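Local coordinates for programmed Cell Death Protein 5 Homolog (Leishmania major, PDB 6VMT), which probably binds double-stranded DNA as a small, largely helical member of the PDCD5 family, at residues A[38-43]-A[69-74]; A[49-54]-A[87-92]. One frame throughout, in Å; residues are numbered along the deposited sequence.

Contact 1. Residues A[38-43]-A[69-74]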
loop_
_atom_site.group_PDB
_atom_site.type_symbol
_atom_site.label_atom_id
_atom_site.label_comp_id
_atom_site.label_asym_id
_atom_site.label_seq_id
_atom_site.Cartn_x
_atom_site.Cartn_y
_atom_site.Cartn_z
ATOM N N ASN A 38 -2.538 -6.461 -6.629
ATOM C CA ASN A 38 -3.494 -7.579 -6.803
ATOM C C ASN A 38 -4.438 -7.611 -5.608
ATOM O O ASN A 38 -5.638 -7.785 -5.788
ATOM C CB ASN A 38 -2.791 -8.930 -6.935
ATOM C CG ASN A 38 -2.117 -9.127 -8.273
ATOM O OD1 ASN A 38 -2.215 -8.285 -9.166
ATOM N ND2 ASN A 38 -1.408 -10.232 -8.401
ATOM N N MET A 39 -3.891 -7.498 -4.412
ATOM C CA MET A 39 -4.681 -7.560 -3.167
ATOM C C MET A 39 -5.768 -6.481 -3.237
ATOM O O MET A 39 -6.913 -6.804 -2.975
ATOM C CB MET A 39 -3.747 -7.379 -1.975
ATOM C CG MET A 39 -2.970 -8.612 -1.626
ATOM S SD MET A 39 -2.163 -8.371 -0.017
ATOM C CE MET A 39 -1.068 -9.774 0.233
ATOM N N LEU A 40 -5.461 -5.279 -3.707
ATOM C CA LEU A 40 -6.449 -4.173 -3.845
ATOM C C LEU A 40 -7.401 -4.405 -5.002
ATOM O O LEU A 40 -8.533 -3.968 -4.872
ATOM C CB LEU A 40 -5.741 -2.840 -4.076
ATOM C CG LEU A 40 -4.959 -2.293 -2.891
ATOM C CD1 LEU A 40 -4.246 -1.019 -3.290
ATOM C CD2 LEU A 40 -5.881 -2.028 -1.712
ATOM N N ARG A 41 -6.968 -4.982 -6.121
ATOM C CA ARG A 41 -7.895 -5.274 -7.258
ATOM C C ARG A 41 -9.038 -6.145 -6.732
ATOM O O ARG A 41 -10.181 -5.871 -7.082
ATOM C CB ARG A 41 -7.217 -6.014 -8.415
ATOM C CG ARG A 41 -6.442 -5.141 -9.390
ATOM C CD ARG A 41 -5.345 -5.907 -10.130
ATOM N NE ARG A 41 -5.090 -5.363 -11.457
ATOM C CZ ARG A 41 -5.885 -5.537 -12.517
ATOM N NH1 ARG A 41 -7.000 -6.249 -12.418
ATOM N NH2 ARG A 41 -5.561 -4.988 -13.678
ATOM N N ALA A 42 -8.717 -7.123 -5.878
ATOM C CA ALA A 42 -9.623 -8.181 -5.369
ATOM C C ALA A 42 -10.533 -7.663 -4.255
ATOM O O ALA A 42 -11.666 -8.196 -4.123
ATOM C CB ALA A 42 -8.795 -9.320 -4.848
ATOM N N PHE A 43 -10.005 -6.736 -3.451
ATOM C CA PHE A 43 -10.564 -6.309 -2.145
ATOM C C PHE A 43 -11.447 -5.085 -2.346
ATOM O O PHE A 43 -12.508 -4.989 -1.690
ATOM C CB PHE A 43 -9.460 -5.951 -1.148
ATOM C CG PHE A 43 -8.636 -7.109 -0.631
ATOM C CD1 PHE A 43 -8.898 -8.413 -1.014
ATOM C CD2 PHE A 43 -7.620 -6.892 0.280
ATOM C CE1 PHE A 43 -8.152 -9.463 -0.506
ATOM C CE2 PHE A 43 -6.889 -7.943 0.802
ATOM C CZ PHE A 43 -7.149 -9.227 0.403
ATOM N N HIS A 69 -5.100 -0.347 5.907
ATOM C CA HIS A 69 -6.201 -0.756 6.803
ATOM C C HIS A 69 -7.073 -1.770 6.072
ATOM O O HIS A 69 -7.390 -2.793 6.675
ATOM C CB HIS A 69 -7.045 0.436 7.242
ATOM C CG HIS A 69 -8.200 0.031 8.095
ATOM N ND1 HIS A 69 -8.049 -0.340 9.428
ATOM C CD2 HIS A 69 -9.503 -0.111 7.805
ATOM C CE1 HIS A 69 -9.221 -0.665 9.923
ATOM N NE2 HIS A 69 -10.126 -0.533 8.938
ATOM N N ILE A 70 -7.478 -1.467 4.842
ATOM C CA ILE A 70 -8.384 -2.358 4.059
ATOM C C ILE A 70 -7.728 -3.728 3.972
ATOM O O ILE A 70 -8.388 -4.712 4.201
ATOM C CB ILE A 70 -8.630 -1.796 2.663
ATOM C CG1 ILE A 70 -9.542 -0.576 2.701
ATOM C CG2 ILE A 70 -9.156 -2.883 1.752
ATOM C CD1 ILE A 70 -9.529 0.220 1.442
ATOM N N ILE A 71 -6.443 -3.773 3.673
ATOM C CA ILE A 71 -5.739 -5.061 3.494
ATOM C C ILE A 71 -5.728 -5.809 4.820
ATOM O O ILE A 71 -6.163 -6.964 4.825
ATOM C CB ILE A 71 -4.330 -4.811 2.985
ATOM C CG1 ILE A 71 -4.382 -4.236 1.580
ATOM C CG2 ILE A 71 -3.520 -6.086 3.065
ATOM C CD1 ILE A 71 -3.032 -3.892 1.047
ATOM N N GLN A 72 -5.207 -5.219 5.894
ATOM C CA GLN A 72 -5.144 -5.945 7.194
ATOM C C GLN A 72 -6.561 -6.403 7.538
ATOM O O GLN A 72 -6.705 -7.533 7.974
ATOM C CB GLN A 72 -4.450 -5.146 8.314
ATOM C CG GLN A 72 -5.237 -3.971 8.885
ATOM C CD GLN A 72 -6.220 -4.265 10.006
ATOM O OE1 GLN A 72 -6.039 -5.170 10.817
ATOM N NE2 GLN A 72 -7.278 -3.469 10.083
ATOM N N ALA A 73 -7.580 -5.588 7.254
ATOM C CA ALA A 73 -8.981 -5.793 7.679
ATOM C C ALA A 73 -9.636 -6.942 6.918
ATOM O O ALA A 73 -10.294 -7.767 7.538
ATOM C CB ALA A 73 -9.729 -4.530 7.416
ATOM N N VAL A 74 -9.564 -6.911 5.595
ATOM C CA VAL A 74 -10.103 -7.978 4.710
ATOM C C VAL A 74 -9.330 -9.289 5.001
ATOM O O VAL A 74 -9.944 -10.331 5.358
ATOM C CB VAL A 74 -10.003 -7.524 3.248
ATOM C CG1 VAL A 74 -10.528 -8.567 2.297
ATOM C CG2 VAL A 74 -10.744 -6.225 3.010
#

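Contact 2. Residues A[49-54]-A[87-92]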
loop_
_atom_site.group_PDB
_atom_site.type_symbol
_atom_site.label_atom_id
_atom_site.label_comp_id
_atom_site.label_asym_id
_atom_site.label_seq_id
_atom_site.Cartn_x
_atom_site.Cartn_y
_atom_site.Cartn_z
ATOM N N ARG A 49 -11.073 2.361 -6.141
ATOM C CA ARG A 49 -9.631 2.218 -6.439
ATOM C C ARG A 49 -9.110 3.456 -7.173
ATOM O O ARG A 49 -7.982 3.874 -6.849
ATOM C CB ARG A 49 -9.388 0.938 -7.234
ATOM C CG ARG A 49 -8.542 -0.074 -6.483
ATOM C CD ARG A 49 -8.975 -1.496 -6.725
ATOM N NE ARG A 49 -8.960 -1.802 -8.139
ATOM C CZ ARG A 49 -9.950 -2.374 -8.810
ATOM N NH1 ARG A 49 -11.066 -2.745 -8.197
ATOM N NH2 ARG A 49 -9.804 -2.586 -10.107
ATOM N N GLU A 50 -9.884 4.016 -8.102
ATOM C CA GLU A 50 -9.577 5.327 -8.745
ATOM C C GLU A 50 -9.484 6.415 -7.666
ATOM O O GLU A 50 -8.459 7.135 -7.582
ATOM C CB GLU A 50 -10.649 5.685 -9.773
ATOM C CG GLU A 50 -10.723 4.681 -10.906
ATOM C CD GLU A 50 -11.706 5.018 -12.010
ATOM O OE1 GLU A 50 -11.883 6.223 -12.295
ATOM O OE2 GLU A 50 -12.293 4.072 -12.579
ATOM N N ARG A 51 -10.529 6.516 -6.861
ATOM C CA ARG A 51 -10.637 7.511 -5.776
ATOM C C ARG A 51 -9.348 7.490 -4.962
ATOM O O ARG A 51 -8.838 8.563 -4.636
ATOM C CB ARG A 51 -11.857 7.201 -4.909
ATOM C CG ARG A 51 -11.993 8.122 -3.708
ATOM C CD ARG A 51 -13.216 7.822 -2.870
ATOM N NE ARG A 51 -14.438 8.312 -3.487
ATOM C CZ ARG A 51 -14.849 9.573 -3.479
ATOM N NH1 ARG A 51 -14.134 10.515 -2.890
ATOM N NH2 ARG A 51 -15.981 9.887 -4.072
ATOM N N LEU A 52 -8.839 6.313 -4.638
ATOM C CA LEU A 52 -7.678 6.177 -3.721
ATOM C C LEU A 52 -6.420 6.728 -4.396
ATOM O O LEU A 52 -5.580 7.316 -3.688
ATOM C CB LEU A 52 -7.501 4.699 -3.371
ATOM C CG LEU A 52 -8.175 4.217 -2.097
ATOM C CD1 LEU A 52 -8.030 2.711 -2.002
ATOM C CD2 LEU A 52 -7.569 4.884 -0.870
ATOM N N LYS A 53 -6.273 6.486 -5.701
ATOM C CA LYS A 53 -5.099 6.930 -6.492
ATOM C C LYS A 53 -5.282 8.421 -6.768
ATOM O O LYS A 53 -4.311 9.183 -6.616
ATOM C CB LYS A 53 -4.948 6.062 -7.744
ATOM C CG LYS A 53 -4.677 4.592 -7.439
ATOM C CD LYS A 53 -3.896 3.848 -8.506
ATOM C CE LYS A 53 -3.330 2.531 -8.016
ATOM N NZ LYS A 53 -2.472 1.901 -9.044
ATOM N N ARG A 54 -6.513 8.830 -7.063
ATOM C CA ARG A 54 -6.870 10.258 -7.254
ATOM C C ARG A 54 -6.426 11.095 -6.049
ATOM O O ARG A 54 -5.925 12.196 -6.279
ATOM C CB ARG A 54 -8.377 10.403 -7.445
ATOM C CG ARG A 54 -8.767 11.489 -8.427
ATOM C CD ARG A 54 -10.229 11.286 -8.739
ATOM N NE ARG A 54 -11.032 11.367 -7.527
ATOM C CZ ARG A 54 -12.224 10.800 -7.373
ATOM N NH1 ARG A 54 -12.748 10.092 -8.354
ATOM N NH2 ARG A 54 -12.891 10.923 -6.237
ATOM N N THR A 87 -17.531 3.241 1.162
ATOM C CA THR A 87 -16.714 2.866 2.353
ATOM C C THR A 87 -15.312 3.466 2.239
ATOM O O THR A 87 -14.764 3.891 3.275
ATOM C CB THR A 87 -16.603 1.350 2.544
ATOM O OG1 THR A 87 -17.886 0.720 2.528
ATOM C CG2 THR A 87 -15.944 1.007 3.855
ATOM N N VAL A 88 -14.732 3.498 1.038
ATOM C CA VAL A 88 -13.413 4.154 0.814
ATOM C C VAL A 88 -13.529 5.620 1.247
ATOM O O VAL A 88 -12.776 6.044 2.152
ATOM C CB VAL A 88 -12.969 4.025 -0.651
ATOM C CG1 VAL A 88 -11.779 4.915 -0.965
ATOM C CG2 VAL A 88 -12.660 2.580 -1.009
ATOM N N ARG A 89 -14.462 6.350 0.635
ATOM C CA ARG A 89 -14.709 7.797 0.900
ATOM C C ARG A 89 -14.832 7.998 2.410
ATOM O O ARG A 89 -14.115 8.828 2.947
ATOM C CB ARG A 89 -15.925 8.245 0.087
ATOM C CG ARG A 89 -16.901 9.138 0.829
ATOM C CD ARG A 89 -17.847 9.902 -0.083
ATOM N NE ARG A 89 -18.390 11.037 0.660
ATOM C CZ ARG A 89 -17.703 12.122 1.072
ATOM N NH1 ARG A 89 -16.414 12.275 0.813
ATOM N NH2 ARG A 89 -18.322 13.070 1.751
ATOM N N GLU A 90 -15.636 7.182 3.079
ATOM C CA GLU A 90 -15.813 7.192 4.560
ATOM C C GLU A 90 -14.442 7.088 5.230
ATOM O O GLU A 90 -14.113 7.988 5.999
ATOM C CB GLU A 90 -16.762 6.062 4.969
ATOM C CG GLU A 90 -17.376 6.186 6.353
ATOM C CD GLU A 90 -18.508 5.185 6.604
ATOM O OE1 GLU A 90 -18.302 3.981 6.332
ATOM O OE2 GLU A 90 -19.613 5.600 7.057
ATOM N N LEU A 91 -13.642 6.063 4.898
ATOM C CA LEU A 91 -12.298 5.819 5.511
ATOM C C LEU A 91 -11.370 7.008 5.228
ATOM O O LEU A 91 -10.750 7.510 6.180
ATOM C CB LEU A 91 -11.688 4.526 4.968
ATOM C CG LEU A 91 -12.349 3.196 5.346
ATOM C CD1 LEU A 91 -11.547 2.050 4.780
ATOM C CD2 LEU A 91 -12.454 3.011 6.838
ATOM N N LEU A 92 -11.292 7.495 3.991
ATOM C CA LEU A 92 -10.440 8.683 3.666
ATOM C C LEU A 92 -10.787 9.898 4.549
ATOM O O LEU A 92 -9.885 10.578 5.027
ATOM C CB LEU A 92 -10.644 9.032 2.201
ATOM C CG LEU A 92 -9.853 8.171 1.224
ATOM C CD1 LEU A 92 -10.251 8.479 -0.196
ATOM C CD2 LEU A 92 -8.383 8.401 1.379
#

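Contact 1. Residues A[38-43]-A[69-74]
Phe43, the last residue of helix 12-43, lays one face of its ring against Val74 of helix 46-75. Its CB meets the CG2 methyl of Ile70 at 4.2 Å. The next atom, CG, lies anti to the carbonyl carbon and beside the backbone N (chi1 -70°), and beyond CG one face of the ring is taken up by Val74. CD1 is 3.7 Å from Val74 CG1, and CE1 and CZ are almost as near to the same methyl, which is centred on the ring. This is a CH-pi contact: Val74 CG1 stands 3.6 Å from the ring centroid of Phe43, only 6° off the normal. The carbonyl O of Met39 lies over the opposite face, toward the rim. At the edge, Phe43 CE2 reaches Ile71 CA at 4.1 Å, close to the ring plane. Ile71 also receives two side chains from the preceding turn of helix 12-43: its CG2 meets Met39 SD at 4.1 Å, the two side chains crossing at about a right angle, while its CG1 touches Leu40 CD2 at 4.2 Å. No hydrogen bond joins the segments. Outside them, Val74 also packs on Pro81, and Phe43 shares a backbone hydrogen bond with Val83. With the short axes crossing at 70°, this is apolar helix-helix packing that fixes the end of the long N-terminal helix to the compact helical part of a PDCD5 fold.

Contact 2. Residues A[49-54]-A[87-92]
Within residues 49-54, Arg51 and Leu52 reach across to helix 85-103, and Arg51 comes first with its long aliphatic stem. Its CG packs on Leu92 CD1 at 3.9 Å, and its CD on Val88 CG1 at 3.8 Å. The chain then bends (chi3 -76°), putting NE 3.9 Å from Arg89 CB. That methylene sits over the guanidinium of Arg51 toward its rim. The Arg51 and Arg89 guanidinium planes are turned 46° from each other, with the two NH1 atoms 4.7 Å apart. The salt bridge from Arg51 NE to Asp85 probably eases this gathering of positive charge. Leu52 follows and turns its branched end into the interior: its CG meets Val88 CG1 at 3.8 Å, so that a single valine methyl touches both Arg51 and Leu52. Farther out, Leu52 CD2 approaches Leu92 CD2 at 4.3 Å. At the end of the segment, Arg54 NH2 lies over the centre of the other face of the Arg51 guanidinium, 3.5 Å above its plane. No hydrogen bond links the two segments, which run at 28° in the same general direction. The range 46-75 folds back on itself beyond residues 49-54, so Leu52 also packs on Val66 and Glu67, while Leu91 lies on Val66 and Ile70; both segments thus sit against the returning 66-70 region, where the three pieces of helix come together.

The centres of the two contacts lie about 13 Å apart, and both draw on helix 46-75. Their segments alternate along the chain: 38-43, 49-54, 69-74, then 87-92. Contact 1 packs the end of helix 12-43 on residues 69-74, whereas contact 2 packs residues 49-54 on helix 85-103; between these two segments the range 46-75 folds back on itself. The contacts meet directly where Ile70 CG1 lies 3.9 Å from Leu91 CD1. Near the turn between the first two helices, Arg49 NH1 also hydrogen-bonds Val44 O. Together they join the C-terminal end of helix 12-43, the folded-back range 46-75 and helix 85-103 into the compact part of the chain, within the range assigned to the double-stranded DNA-binding family.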